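Local coordinates for hypothetical protein Atu1540 (PDB 2HWJ) that is of unknown function but may act on nucleic acid as a putative ParB-like nuclease, at residues K16-Q21 against K60-L65; H51-V56 against E81-S86; L71-S76 against K126-L131. All coordinates share one frame; numbering follows the deposited sequence.

Contact 1 (K16-Q21 against K60-L65); sequences KLRPTQ and KDRAYL
Arg18 O takes the backbone N-H of Leu65 at 3.0 Å, the donor tilted 32° from the carbonyl plane, and it also meets the CA-H of Tyr64. The return bond runs from Arg18 N to Ala63 O, again 3.0 Å and nearly straight at 170°. These two bonds make a single beta bridge between Arg18 and Tyr64, by which the loop after strand 9-13 is pinned at one point to strand 63-65, an outermost strand of the mixed sheet in this putative ParB-like nuclease. Beyond the bridge, the Arg18 side chain leans over Tyr64: CB sits above one face of the ring, 3.7 Å from its centroid and offset toward the rim. Thr20 CG2 comes at the edge of the same ring, in plane, 3.6 Å from Tyr64 CB, and the Phe99 ring meets it too, the two planes inclined. The Arg18 chain then bends at chi2 and chi3, and its guanidinium lies flat on that of Arg62, planes 13° apart and centres separated by 3.3 Å. Two like charges face each other here, and Lys126 also touches Arg18. Thr20 OG1 lies 2.8 Å from Leu65 O, but Leu108 O competes for its one proton. Leu17 CD2 rests against Leu65 CB at 4.1 Å, and Leu17 also touches Val55 and Ile12.

Contact 2 (H51-V56 against E81-S86); sequences HIVPVV and EHVLTS
Val83 CG2, anti to its own backbone N, comes 3.8 Å from His51 O, just before the neighbouring strand begins, and also lies beside Val53 CB. From here strands 82-90 and 52-57 run as parallel neighbours in the four-stranded mixed sheet, and the chain between them passes through strand 63-65 and helix 69-77. The segments 52-56 and 82-86 run 52° apart, a marked twist.

Leu84 is next, paired with Ile52. Leu84 O accepts the N-H of Val53 at 3.0 Å, and the same oxygen is met by the CA-H of Ile52. Leu84 CB lies against Ile52 CG2 at 4.0 Å, on the face that turns toward the second subunit, where Leu84 also packs on Leu9 of that subunit.

Thr85 pairs with Val53 on the other face, the one on which helix 69-77 lies and where Val53 touches Val72. Its CG2, anti to the carbonyl carbon, reaches Val55 CG2 at 3.9 Å, and the two side chains cross obliquely. The hydroxyl OG1 is engaged elsewhere, by Ser10 OG of strand 9-13.

Ser86 returns to the face of Leu84 and Ile52, and touches Ile52 of the second subunit. Its N-H goes back to Val53 O at 3.1 Å, so that Val53 bonds through both its N and its O to the residues flanking Thr85, the usual parallel ladder. Ser86 O takes a weak hydrogen bond from Val55 N at 3.1 Å, and Pro54 CA approaches the same oxygen at 3.5 Å.

Contact 3 (L71-S76 against K126-L131); sequences LVLALS and KNIHDL
Leu73 and Ile128 lie side by side, pointing opposite ways, with Leu73 CD1 coming 3.9 Å from Ile128 CG2. They join helix 69-77 to a short 3-10 turn, 128-130, which leads into strand 132-133. The Leu73 side chain extends with CG anti to the backbone N (chi1 -176°), and its two methyls are then shared out: CD1 lies near Ile128 O, with His129 CA nearby, while CD2 reaches Leu131 CB at 4.2 Å. Leu73 and Leu131 also run past one another in opposite senses, and Leu73 thus touches both Ile128 and Leu131. Ile128 CG2 in return lies against the helix backbone, 3.8 Å from Leu73 CA.

One residue earlier on the helix, Val72 meets the other branch of Ile128. The two side chains cross at about a right angle, and Val72 CG1 touches Ile128 CD1 at 3.9 Å. No hydrogen bond crosses this greasy interface. Leu65 packs on Val72 and Ile128, and Val24 on Leu73 and Leu131; Phe26 and Val29 of helix 26-37 cover Leu73 as well.

The turn holds its own shape. Leu131 N bonds to Ile128 O, and Asp130 N bonds to Asn127 O, each joining residues three positions apart. On the side away from the helix, Asn127 ND2 donates to Asp130 OD2 at 2.8 Å, meeting it from above the carboxylate plane.

Contact 2 and contact 3 are the buried ones, whereas contact 1 is only partly so, its arginine pair lying at the outer end. Contacts 1 and 2 both reach the same sheet: strands 52-57 and 63-65 are neighbours in it, and Tyr64 N probably bonds to Val56 O. Both rest on backbone hydrogen bonds, a single bridge in contact 1 and a parallel ladder in contact 2, while contact 3 is apolar side-chain packing between helix and turn. Val72 links contacts 2 and 3 by lying against Val53, and Pro19 packs on Ile128 between contacts 1 and 3. Of the three, contact 2 lies most fully against the second subunit.

Contact 1 (K16-Q21 against K60-L65)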
ATOM      1  N   LYS A  16      19.912   5.377 -23.703  1.00 56.44           N
ATOM      2  CA  LYS A  16      20.745   5.516 -22.525  1.00 56.37           C
ATOM      3  C   LYS A  16      20.026   5.006 -21.277  1.00 55.13           C
ATOM      4  O   LYS A  16      20.665   4.845 -20.291  1.00 53.37           O
ATOM      5  CB  LYS A  16      21.198   6.973 -22.335  1.00 57.50           C
ATOM      6  CG  LYS A  16      22.209   7.417 -23.356  1.00 61.07           C
ATOM      7  CD  LYS A  16      23.637   7.558 -22.791  1.00 68.37           C
ATOM      8  CE  LYS A  16      24.698   7.778 -23.905  1.00 66.61           C
ATOM      9  NZ  LYS A  16      24.959   6.458 -24.680  1.00 67.90           N
ATOM     10  N   LEU A  17      18.710   4.735 -21.346  1.00 54.70           N
ATOM     11  CA  LEU A  17      17.974   4.193 -20.224  1.00 55.26           C
ATOM     12  C   LEU A  17      18.319   2.799 -19.929  1.00 55.75           C
ATOM     13  O   LEU A  17      18.388   1.956 -20.802  1.00 56.81           O
ATOM     14  CB  LEU A  17      16.491   4.183 -20.441  1.00 55.00           C
ATOM     15  CG  LEU A  17      15.822   5.505 -20.202  1.00 56.56           C
ATOM     16  CD1 LEU A  17      14.514   5.536 -21.013  1.00 55.42           C
ATOM     17  CD2 LEU A  17      15.574   5.624 -18.734  1.00 57.06           C
ATOM     18  N   ARG A  18      18.459   2.520 -18.663  1.00 56.64           N
ATOM     19  CA  ARG A  18      18.770   1.204 -18.292  1.00 58.64           C
ATOM     20  C   ARG A  18      17.489   0.489 -17.861  1.00 58.53           C
ATOM     21  O   ARG A  18      16.877   0.878 -16.919  1.00 60.56           O
ATOM     22  CB  ARG A  18      19.825   1.268 -17.204  1.00 59.25           C
ATOM     23  CG  ARG A  18      21.138   1.659 -17.783  1.00 61.21           C
ATOM     24  CD  ARG A  18      22.080   0.503 -17.876  1.00 70.43           C
ATOM     25  NE  ARG A  18      23.420   1.015 -17.579  1.00 79.77           N
ATOM     26  CZ  ARG A  18      24.442   1.097 -18.441  1.00 83.25           C
ATOM     27  NH1 ARG A  18      24.359   0.588 -19.677  1.00 86.33           N
ATOM     28  NH2 ARG A  18      25.595   1.644 -18.041  1.00 84.94           N
ATOM     29  N   PRO A  19      17.096  -0.569 -18.560  1.00 57.82           N
ATOM     30  CA  PRO A  19      15.929  -1.387 -18.261  1.00 57.56           C
ATOM     31  C   PRO A  19      15.899  -1.908 -16.817  1.00 57.32           C
ATOM     32  O   PRO A  19      16.960  -1.967 -16.203  1.00 55.68           O
ATOM     33  CB  PRO A  19      16.110  -2.615 -19.176  1.00 56.60           C
ATOM     34  CG  PRO A  19      16.936  -2.165 -20.259  1.00 57.91           C
ATOM     35  CD  PRO A  19      17.804  -1.014 -19.769  1.00 58.22           C
ATOM     36  N   THR A  20      14.730  -2.361 -16.301  1.00 56.73           N
ATOM     37  CA  THR A  20      14.798  -3.039 -15.044  1.00 55.84           C
ATOM     38  C   THR A  20      14.067  -4.345 -15.083  1.00 55.71           C
ATOM     39  O   THR A  20      13.706  -4.924 -14.052  1.00 57.35           O
ATOM     40  CB  THR A  20      14.372  -2.075 -13.812  1.00 57.20           C
ATOM     41  OG1 THR A  20      13.021  -1.668 -13.940  1.00 56.83           O
ATOM     42  CG2 THR A  20      15.281  -0.806 -13.663  1.00 55.68           C
ATOM     43  N   GLN A  21      13.857  -4.865 -16.279  1.00 56.30           N
ATOM     44  CA  GLN A  21      13.222  -6.200 -16.509  1.00 55.26           C
ATOM     45  C   GLN A  21      13.773  -6.795 -17.794  1.00 55.80           C
ATOM     46  O   GLN A  21      14.326  -6.095 -18.658  1.00 57.32           O
ATOM     47  CB  GLN A  21      11.687  -6.099 -16.548  1.00 55.20           C
ATOM     48  CG  GLN A  21      11.093  -5.343 -17.728  1.00 55.53           C
ATOM     49  CD  GLN A  21       9.642  -5.036 -17.530  1.00 57.51           C
ATOM     50  OE1 GLN A  21       9.318  -4.401 -16.562  1.00 65.55           O
ATOM     51  NE2 GLN A  21       8.754  -5.432 -18.468  1.00 55.65           N
ATOM     52  N   LYS A  60      26.934   5.765 -10.993  1.00 61.37           N
ATOM     53  CA  LYS A  60      27.490   6.574 -12.098  1.00 64.41           C
ATOM     54  C   LYS A  60      26.378   7.458 -12.467  1.00 65.75           C
ATOM     55  O   LYS A  60      25.514   7.754 -11.622  1.00 67.61           O
ATOM     56  CB  LYS A  60      27.852   5.689 -13.273  1.00 64.40           C
ATOM     57  CG  LYS A  60      28.846   4.631 -12.831  1.00 67.06           C
ATOM     58  CD  LYS A  60      30.069   5.320 -12.190  1.00 73.64           C
ATOM     59  CE  LYS A  60      30.744   4.419 -11.130  1.00 80.25           C
ATOM     60  NZ  LYS A  60      31.639   3.297 -11.706  1.00 82.57           N
ATOM     61  N   ASP A  61      26.246   7.908 -13.680  1.00 66.45           N
ATOM     62  CA  ASP A  61      25.043   8.738 -13.638  1.00 68.58           C
ATOM     63  C   ASP A  61      23.684   8.163 -14.097  1.00 67.57           C
ATOM     64  O   ASP A  61      22.700   8.854 -14.303  1.00 69.56           O
ATOM     65  CB  ASP A  61      25.353  10.202 -13.901  1.00 69.66           C
ATOM     66  CG  ASP A  61      25.819  10.882 -12.632  1.00 75.23           C
ATOM     67  OD1 ASP A  61      26.933  11.477 -12.694  1.00 78.74           O
ATOM     68  OD2 ASP A  61      25.100  10.729 -11.558  1.00 79.60           O
ATOM     69  N   ARG A  62      23.617   6.855 -14.114  1.00 64.88           N
ATOM     70  CA  ARG A  62      22.741   6.234 -14.998  1.00 61.19           C
ATOM     71  C   ARG A  62      21.296   6.345 -14.490  1.00 58.98           C
ATOM     72  O   ARG A  62      21.021   6.387 -13.298  1.00 59.29           O
ATOM     73  CB  ARG A  62      23.296   4.823 -15.295  1.00 62.34           C
ATOM     74  CG  ARG A  62      24.681   4.802 -16.064  1.00 65.44           C
ATOM     75  CD  ARG A  62      24.533   5.619 -17.370  1.00 73.13           C
ATOM     76  NE  ARG A  62      25.146   5.022 -18.556  1.00 78.73           N
ATOM     77  CZ  ARG A  62      24.546   4.234 -19.481  1.00 78.98           C
ATOM     78  NH1 ARG A  62      23.268   3.867 -19.426  1.00 72.36           N
ATOM     79  NH2 ARG A  62      25.276   3.792 -20.505  1.00 83.54           N
ATOM     80  N   ALA A  63      20.368   6.487 -15.411  1.00 56.61           N
ATOM     81  CA  ALA A  63      18.944   6.461 -15.119  1.00 55.02           C
ATOM     82  C   ALA A  63      18.324   5.080 -15.401  1.00 55.04           C
ATOM     83  O   ALA A  63      18.461   4.566 -16.537  1.00 53.72           O
ATOM     84  CB  ALA A  63      18.275   7.473 -15.959  1.00 53.33           C
ATOM     85  N   TYR A  64      17.612   4.518 -14.416  1.00 54.27           N
ATOM     86  CA  TYR A  64      16.912   3.211 -14.592  1.00 55.28           C
ATOM     87  C   TYR A  64      15.437   3.364 -14.773  1.00 55.07           C
ATOM     88  O   TYR A  64      14.808   3.989 -13.932  1.00 57.11           O
ATOM     89  CB  TYR A  64      17.167   2.291 -13.364  1.00 55.55           C
ATOM     90  CG  TYR A  64      18.588   1.875 -13.368  1.00 55.05           C
ATOM     91  CD1 TYR A  64      19.594   2.839 -13.095  1.00 52.77           C
ATOM     92  CD2 TYR A  64      18.965   0.585 -13.822  1.00 52.90           C
ATOM     93  CE1 TYR A  64      20.969   2.508 -13.184  1.00 49.39           C
ATOM     94  CE2 TYR A  64      20.317   0.231 -13.894  1.00 49.90           C
ATOM     95  CZ  TYR A  64      21.301   1.213 -13.558  1.00 51.66           C
ATOM     96  OH  TYR A  64      22.620   0.947 -13.619  1.00 56.89           O
ATOM     97  N   LEU A  65      14.895   2.826 -15.841  1.00 55.43           N
ATOM     98  CA  LEU A  65      13.468   2.963 -16.229  1.00 57.80           C
ATOM     99  C   LEU A  65      12.671   2.096 -15.297  1.00 60.17           C
ATOM    100  O   LEU A  65      13.003   0.930 -15.109  1.00 60.19           O
ATOM    101  CB  LEU A  65      13.259   2.369 -17.631  1.00 56.13           C
ATOM    102  CG  LEU A  65      11.823   2.381 -18.115  1.00 57.17           C
ATOM    103  CD1 LEU A  65      11.238   3.816 -18.152  1.00 53.74           C
ATOM    104  CD2 LEU A  65      11.662   1.709 -19.481  1.00 57.61           C
TER

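Contact 2 (H51-V56 against E81-S86)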
ATOM      1  N   HIS A  51       5.005  11.718 -23.572  1.00 63.33           N
ATOM      2  CA  HIS A  51       5.036  10.786 -22.480  1.00 64.71           C
ATOM      3  C   HIS A  51       6.186  11.155 -21.615  1.00 63.61           C
ATOM      4  O   HIS A  51       7.210  11.662 -22.095  1.00 64.47           O
ATOM      5  CB  HIS A  51       5.201   9.355 -22.995  1.00 64.97           C
ATOM      6  CG  HIS A  51       4.258   9.039 -24.098  1.00 70.45           C
ATOM      7  ND1 HIS A  51       4.603   9.185 -25.434  1.00 73.64           N
ATOM      8  CD2 HIS A  51       2.935   8.719 -24.076  1.00 72.12           C
ATOM      9  CE1 HIS A  51       3.553   8.881 -26.185  1.00 72.47           C
ATOM     10  NE2 HIS A  51       2.526   8.618 -25.386  1.00 73.38           N
ATOM     11  N   ILE A  52       5.964  10.906 -20.331  1.00 62.05           N
ATOM     12  CA  ILE A  52       6.932  11.064 -19.282  1.00 59.88           C
ATOM     13  C   ILE A  52       7.011   9.709 -18.699  1.00 57.31           C
ATOM     14  O   ILE A  52       6.005   9.109 -18.432  1.00 58.31           O
ATOM     15  CB  ILE A  52       6.374  11.923 -18.120  1.00 58.18           C
ATOM     16  CG1 ILE A  52       5.251  12.752 -18.653  1.00 59.46           C
ATOM     17  CG2 ILE A  52       7.506  12.726 -17.451  1.00 56.09           C
ATOM     18  CD1 ILE A  52       4.937  14.118 -17.799  1.00 63.13           C
ATOM     19  N   VAL A  53       8.183   9.325 -18.294  1.00 55.12           N
ATOM     20  CA  VAL A  53       8.381   8.003 -17.857  1.00 54.31           C
ATOM     21  C   VAL A  53       9.130   8.124 -16.549  1.00 54.62           C
ATOM     22  O   VAL A  53       9.973   8.988 -16.414  1.00 55.63           O
ATOM     23  CB  VAL A  53       9.090   7.395 -19.055  1.00 54.27           C
ATOM     24  CG1 VAL A  53      10.477   6.895 -18.823  1.00 51.76           C
ATOM     25  CG2 VAL A  53       8.104   6.536 -19.853  1.00 53.11           C
ATOM     26  N   PRO A  54       8.738   7.369 -15.525  1.00 54.40           N
ATOM     27  CA  PRO A  54       9.416   7.536 -14.209  1.00 53.37           C
ATOM     28  C   PRO A  54      10.731   6.797 -14.183  1.00 54.12           C
ATOM     29  O   PRO A  54      10.898   5.775 -14.817  1.00 57.00           O
ATOM     30  CB  PRO A  54       8.460   6.831 -13.259  1.00 51.32           C
ATOM     31  CG  PRO A  54       7.895   5.783 -13.982  1.00 50.61           C
ATOM     32  CD  PRO A  54       7.708   6.322 -15.449  1.00 53.96           C
ATOM     33  N   VAL A  55      11.652   7.225 -13.378  1.00 54.98           N
ATOM     34  CA  VAL A  55      13.038   6.744 -13.487  1.00 54.72           C
ATOM     35  C   VAL A  55      13.725   6.881 -12.115  1.00 55.42           C
ATOM     36  O   VAL A  55      13.247   7.590 -11.251  1.00 55.75           O
ATOM     37  CB  VAL A  55      13.663   7.711 -14.468  1.00 55.93           C
ATOM     38  CG1 VAL A  55      14.956   8.357 -13.942  1.00 56.97           C
ATOM     39  CG2 VAL A  55      13.629   7.196 -15.908  1.00 51.52           C
ATOM     40  N   VAL A  56      14.828   6.196 -11.883  1.00 55.59           N
ATOM     41  CA  VAL A  56      15.490   6.232 -10.588  1.00 54.51           C
ATOM     42  C   VAL A  56      16.914   6.546 -10.902  1.00 53.65           C
ATOM     43  O   VAL A  56      17.443   6.075 -11.855  1.00 55.34           O
ATOM     44  CB  VAL A  56      15.346   4.806  -9.931  1.00 55.38           C
ATOM     45  CG1 VAL A  56      16.519   4.431  -9.084  1.00 56.28           C
ATOM     46  CG2 VAL A  56      14.143   4.742  -9.078  1.00 53.31           C
ATOM     47  N   GLU A  81      14.181   9.302 -30.440  1.00 61.37           N
ATOM     48  CA  GLU A  81      15.464   9.374 -29.691  1.00 61.79           C
ATOM     49  C   GLU A  81      15.382   9.664 -28.206  1.00 60.41           C
ATOM     50  O   GLU A  81      16.096   9.080 -27.427  1.00 60.83           O
ATOM     51  CB  GLU A  81      16.381  10.441 -30.287  1.00 61.89           C
ATOM     52  CG  GLU A  81      15.666  11.375 -31.313  1.00 65.22           C
ATOM     53  CD  GLU A  81      16.687  12.131 -32.219  1.00 64.54           C
ATOM     54  OE1 GLU A  81      17.819  12.419 -31.708  1.00 67.54           O
ATOM     55  OE2 GLU A  81      16.363  12.389 -33.414  1.00 62.28           O
ATOM     56  N   HIS A  82      14.535  10.601 -27.829  1.00 58.70           N
ATOM     57  CA  HIS A  82      14.466  11.029 -26.479  1.00 56.99           C
ATOM     58  C   HIS A  82      13.086  10.788 -25.801  1.00 56.31           C
ATOM     59  O   HIS A  82      12.053  10.689 -26.463  1.00 55.88           O
ATOM     60  CB  HIS A  82      14.789  12.518 -26.458  1.00 57.68           C
ATOM     61  CG  HIS A  82      16.216  12.867 -26.800  1.00 58.33           C
ATOM     62  ND1 HIS A  82      16.599  13.325 -28.054  1.00 58.70           N
ATOM     63  CD2 HIS A  82      17.341  12.871 -26.037  1.00 56.47           C
ATOM     64  CE1 HIS A  82      17.891  13.597 -28.047  1.00 57.08           C
ATOM     65  NE2 HIS A  82      18.365  13.335 -26.833  1.00 59.86           N
ATOM     66  N   VAL A  83      13.045  10.709 -24.473  1.00 54.50           N
ATOM     67  CA  VAL A  83      11.769  10.665 -23.804  1.00 53.39           C
ATOM     68  C   VAL A  83      11.850  11.536 -22.515  1.00 53.69           C
ATOM     69  O   VAL A  83      12.877  11.554 -21.870  1.00 54.95           O
ATOM     70  CB  VAL A  83      11.354   9.216 -23.503  1.00 53.64           C
ATOM     71  CG1 VAL A  83      12.321   8.517 -22.478  1.00 52.73           C
ATOM     72  CG2 VAL A  83       9.943   9.168 -22.911  1.00 55.29           C
ATOM     73  N   LEU A  84      10.791  12.248 -22.138  1.00 53.03           N
ATOM     74  CA  LEU A  84      10.758  12.963 -20.865  1.00 53.22           C
ATOM     75  C   LEU A  84      10.698  11.983 -19.741  1.00 54.39           C
ATOM     76  O   LEU A  84      10.123  10.869 -19.900  1.00 56.56           O
ATOM     77  CB  LEU A  84       9.500  13.758 -20.783  1.00 52.77           C
ATOM     78  CG  LEU A  84       9.342  14.776 -21.908  1.00 51.16           C
ATOM     79  CD1 LEU A  84       8.081  15.538 -21.704  1.00 41.28           C
ATOM     80  CD2 LEU A  84      10.612  15.667 -22.065  1.00 47.71           C
ATOM     81  N   THR A  85      11.284  12.352 -18.614  1.00 53.19           N
ATOM     82  CA  THR A  85      11.421  11.452 -17.495  1.00 53.14           C
ATOM     83  C   THR A  85      11.241  12.315 -16.235  1.00 54.40           C
ATOM     84  O   THR A  85      11.373  13.545 -16.281  1.00 52.87           O
ATOM     85  CB  THR A  85      12.874  11.008 -17.322  1.00 53.77           C
ATOM     86  OG1 THR A  85      13.710  12.185 -17.272  1.00 58.21           O
ATOM     87  CG2 THR A  85      13.387  10.109 -18.436  1.00 51.92           C
ATOM     88  N   SER A  86      10.992  11.653 -15.101  1.00 54.80           N
ATOM     89  CA  SER A  86      10.898  12.305 -13.847  1.00 55.73           C
ATOM     90  C   SER A  86      11.577  11.366 -12.890  1.00 57.00           C
ATOM     91  O   SER A  86      11.185  10.194 -12.776  1.00 58.08           O
ATOM     92  CB  SER A  86       9.462  12.431 -13.431  1.00 55.76           C
ATOM     93  OG  SER A  86       9.426  13.169 -12.229  1.00 59.40           O
TER

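Contact 3 (L71-S76 against K126-L131)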
ATOM      1  N   LEU A  71       6.177   0.736 -23.774  1.00 55.55           N
ATOM      2  CA  LEU A  71       6.024   1.998 -24.448  1.00 53.63           C
ATOM      3  C   LEU A  71       7.371   2.438 -24.848  1.00 53.04           C
ATOM      4  O   LEU A  71       7.561   2.865 -26.001  1.00 54.17           O
ATOM      5  CB  LEU A  71       5.418   3.011 -23.513  1.00 52.97           C
ATOM      6  CG  LEU A  71       5.433   4.348 -24.231  1.00 54.74           C
ATOM      7  CD1 LEU A  71       4.551   4.270 -25.464  1.00 55.64           C
ATOM      8  CD2 LEU A  71       5.065   5.527 -23.349  1.00 55.26           C
ATOM      9  N   VAL A  72       8.338   2.308 -23.955  1.00 51.46           N
ATOM     10  CA  VAL A  72       9.669   2.750 -24.367  1.00 51.68           C
ATOM     11  C   VAL A  72      10.295   1.933 -25.522  1.00 52.92           C
ATOM     12  O   VAL A  72      10.889   2.528 -26.468  1.00 54.09           O
ATOM     13  CB  VAL A  72      10.646   2.959 -23.182  1.00 52.52           C
ATOM     14  CG1 VAL A  72      11.997   3.324 -23.675  1.00 48.51           C
ATOM     15  CG2 VAL A  72      10.147   4.085 -22.242  1.00 47.79           C
ATOM     16  N   LEU A  73      10.134   0.609 -25.526  1.00 52.29           N
ATOM     17  CA  LEU A  73      10.601  -0.131 -26.696  1.00 51.65           C
ATOM     18  C   LEU A  73       9.806   0.300 -27.945  1.00 52.87           C
ATOM     19  O   LEU A  73      10.371   0.441 -29.042  1.00 51.52           O
ATOM     20  CB  LEU A  73      10.514  -1.604 -26.442  1.00 51.62           C
ATOM     21  CG  LEU A  73      11.005  -2.654 -27.444  1.00 52.96           C
ATOM     22  CD1 LEU A  73      12.483  -2.453 -27.802  1.00 51.00           C
ATOM     23  CD2 LEU A  73      10.744  -4.062 -26.912  1.00 49.27           C
ATOM     24  N   ALA A  74       8.503   0.533 -27.773  1.00 53.52           N
ATOM     25  CA  ALA A  74       7.700   0.908 -28.932  1.00 55.09           C
ATOM     26  C   ALA A  74       8.343   2.160 -29.544  1.00 56.20           C
ATOM     27  O   ALA A  74       8.559   2.239 -30.785  1.00 55.95           O
ATOM     28  CB  ALA A  74       6.262   1.193 -28.556  1.00 54.07           C
ATOM     29  N   LEU A  75       8.672   3.130 -28.679  1.00 56.87           N
ATOM     30  CA  LEU A  75       9.100   4.444 -29.176  1.00 56.95           C
ATOM     31  C   LEU A  75      10.490   4.261 -29.784  1.00 56.84           C
ATOM     32  O   LEU A  75      10.821   4.802 -30.843  1.00 57.16           O
ATOM     33  CB  LEU A  75       9.135   5.469 -28.050  1.00 56.93           C
ATOM     34  CG  LEU A  75       8.063   6.491 -27.657  1.00 56.06           C
ATOM     35  CD1 LEU A  75       6.748   6.280 -28.197  1.00 58.39           C
ATOM     36  CD2 LEU A  75       7.954   6.595 -26.154  1.00 55.74           C
ATOM     37  N   SER A  76      11.277   3.424 -29.148  1.00 57.36           N
ATOM     38  CA  SER A  76      12.597   3.188 -29.651  1.00 58.49           C
ATOM     39  C   SER A  76      12.568   2.562 -31.049  1.00 59.47           C
ATOM     40  O   SER A  76      13.207   3.078 -31.989  1.00 59.32           O
ATOM     41  CB  SER A  76      13.314   2.277 -28.726  1.00 58.31           C
ATOM     42  OG  SER A  76      14.481   2.001 -29.415  1.00 60.07           O
ATOM     43  N   LYS A 126      21.169  -4.180 -20.489  1.00 59.52           N
ATOM     44  CA  LYS A 126      21.583  -2.801 -20.385  1.00 62.77           C
ATOM     45  C   LYS A 126      20.927  -1.864 -21.350  1.00 63.65           C
ATOM     46  O   LYS A 126      20.676  -0.760 -20.980  1.00 66.64           O
ATOM     47  CB  LYS A 126      23.097  -2.644 -20.470  1.00 64.29           C
ATOM     48  CG  LYS A 126      23.837  -3.325 -19.284  1.00 67.78           C
ATOM     49  CD  LYS A 126      24.449  -4.629 -19.785  1.00 74.27           C
ATOM     50  CE  LYS A 126      24.245  -5.751 -18.773  1.00 80.28           C
ATOM     51  NZ  LYS A 126      24.997  -5.573 -17.455  1.00 81.30           N
ATOM     52  N   ASN A 127      20.591  -2.280 -22.556  1.00 63.81           N
ATOM     53  CA  ASN A 127      19.779  -1.448 -23.429  1.00 63.91           C
ATOM     54  C   ASN A 127      18.380  -2.024 -23.631  1.00 64.09           C
ATOM     55  O   ASN A 127      18.203  -3.264 -23.727  1.00 64.37           O
ATOM     56  CB  ASN A 127      20.421  -1.347 -24.794  1.00 64.53           C
ATOM     57  CG  ASN A 127      21.887  -1.585 -24.743  1.00 67.37           C
ATOM     58  OD1 ASN A 127      22.697  -0.626 -24.725  1.00 71.37           O
ATOM     59  ND2 ASN A 127      22.275  -2.880 -24.709  1.00 69.81           N
ATOM     60  N   ILE A 128      17.411  -1.114 -23.719  1.00 62.88           N
ATOM     61  CA  ILE A 128      16.055  -1.375 -24.151  1.00 62.97           C
ATOM     62  C   ILE A 128      15.990  -2.278 -25.399  1.00 62.64           C
ATOM     63  O   ILE A 128      15.297  -3.276 -25.390  1.00 61.45           O
ATOM     64  CB  ILE A 128      15.387  -0.025 -24.476  1.00 64.05           C
ATOM     65  CG1 ILE A 128      15.304   0.871 -23.224  1.00 66.53           C
ATOM     66  CG2 ILE A 128      14.010  -0.208 -24.957  1.00 66.57           C
ATOM     67  CD1 ILE A 128      14.179   0.414 -22.220  1.00 67.47           C
ATOM     68  N   HIS A 129      16.708  -1.941 -26.469  1.00 62.53           N
ATOM     69  CA  HIS A 129      16.651  -2.777 -27.672  1.00 62.47           C
ATOM     70  C   HIS A 129      16.943  -4.315 -27.412  1.00 61.28           C
ATOM     71  O   HIS A 129      16.657  -5.125 -28.257  1.00 60.34           O
ATOM     72  CB  HIS A 129      17.428  -2.124 -28.844  1.00 63.06           C
ATOM     73  CG  HIS A 129      18.953  -2.150 -28.715  1.00 72.69           C
ATOM     74  ND1 HIS A 129      19.689  -3.305 -28.456  1.00 80.23           N
ATOM     75  CD2 HIS A 129      19.889  -1.172 -28.907  1.00 77.80           C
ATOM     76  CE1 HIS A 129      20.993  -3.034 -28.467  1.00 78.51           C
ATOM     77  NE2 HIS A 129      21.140  -1.748 -28.743  1.00 78.53           N
ATOM     78  N   ASP A 130      17.449  -4.684 -26.219  1.00 60.27           N
ATOM     79  CA  ASP A 130      17.641  -6.091 -25.771  1.00 59.51           C
ATOM     80  C   ASP A 130      16.497  -6.751 -24.971  1.00 57.65           C
ATOM     81  O   ASP A 130      16.603  -7.844 -24.569  1.00 56.42           O
ATOM     82  CB  ASP A 130      18.846  -6.202 -24.851  1.00 60.26           C
ATOM     83  CG  ASP A 130      20.183  -5.952 -25.568  1.00 63.57           C
ATOM     84  OD1 ASP A 130      20.312  -6.295 -26.770  1.00 58.75           O
ATOM     85  OD2 ASP A 130      21.108  -5.424 -24.866  1.00 67.18           O
ATOM     86  N   LEU A 131      15.402  -6.097 -24.691  1.00 57.50           N
ATOM     87  CA  LEU A 131      14.297  -6.826 -24.125  1.00 57.97           C
ATOM     88  C   LEU A 131      13.938  -8.067 -24.934  1.00 58.46           C
ATOM     89  O   LEU A 131      13.980  -8.035 -26.129  1.00 58.45           O
ATOM     90  CB  LEU A 131      13.138  -5.886 -24.004  1.00 57.53           C
ATOM     91  CG  LEU A 131      13.576  -4.885 -22.924  1.00 58.58           C
ATOM     92  CD1 LEU A 131      12.580  -3.758 -22.723  1.00 59.82           C
ATOM     93  CD2 LEU A 131      13.769  -5.642 -21.582  1.00 55.81           C
TER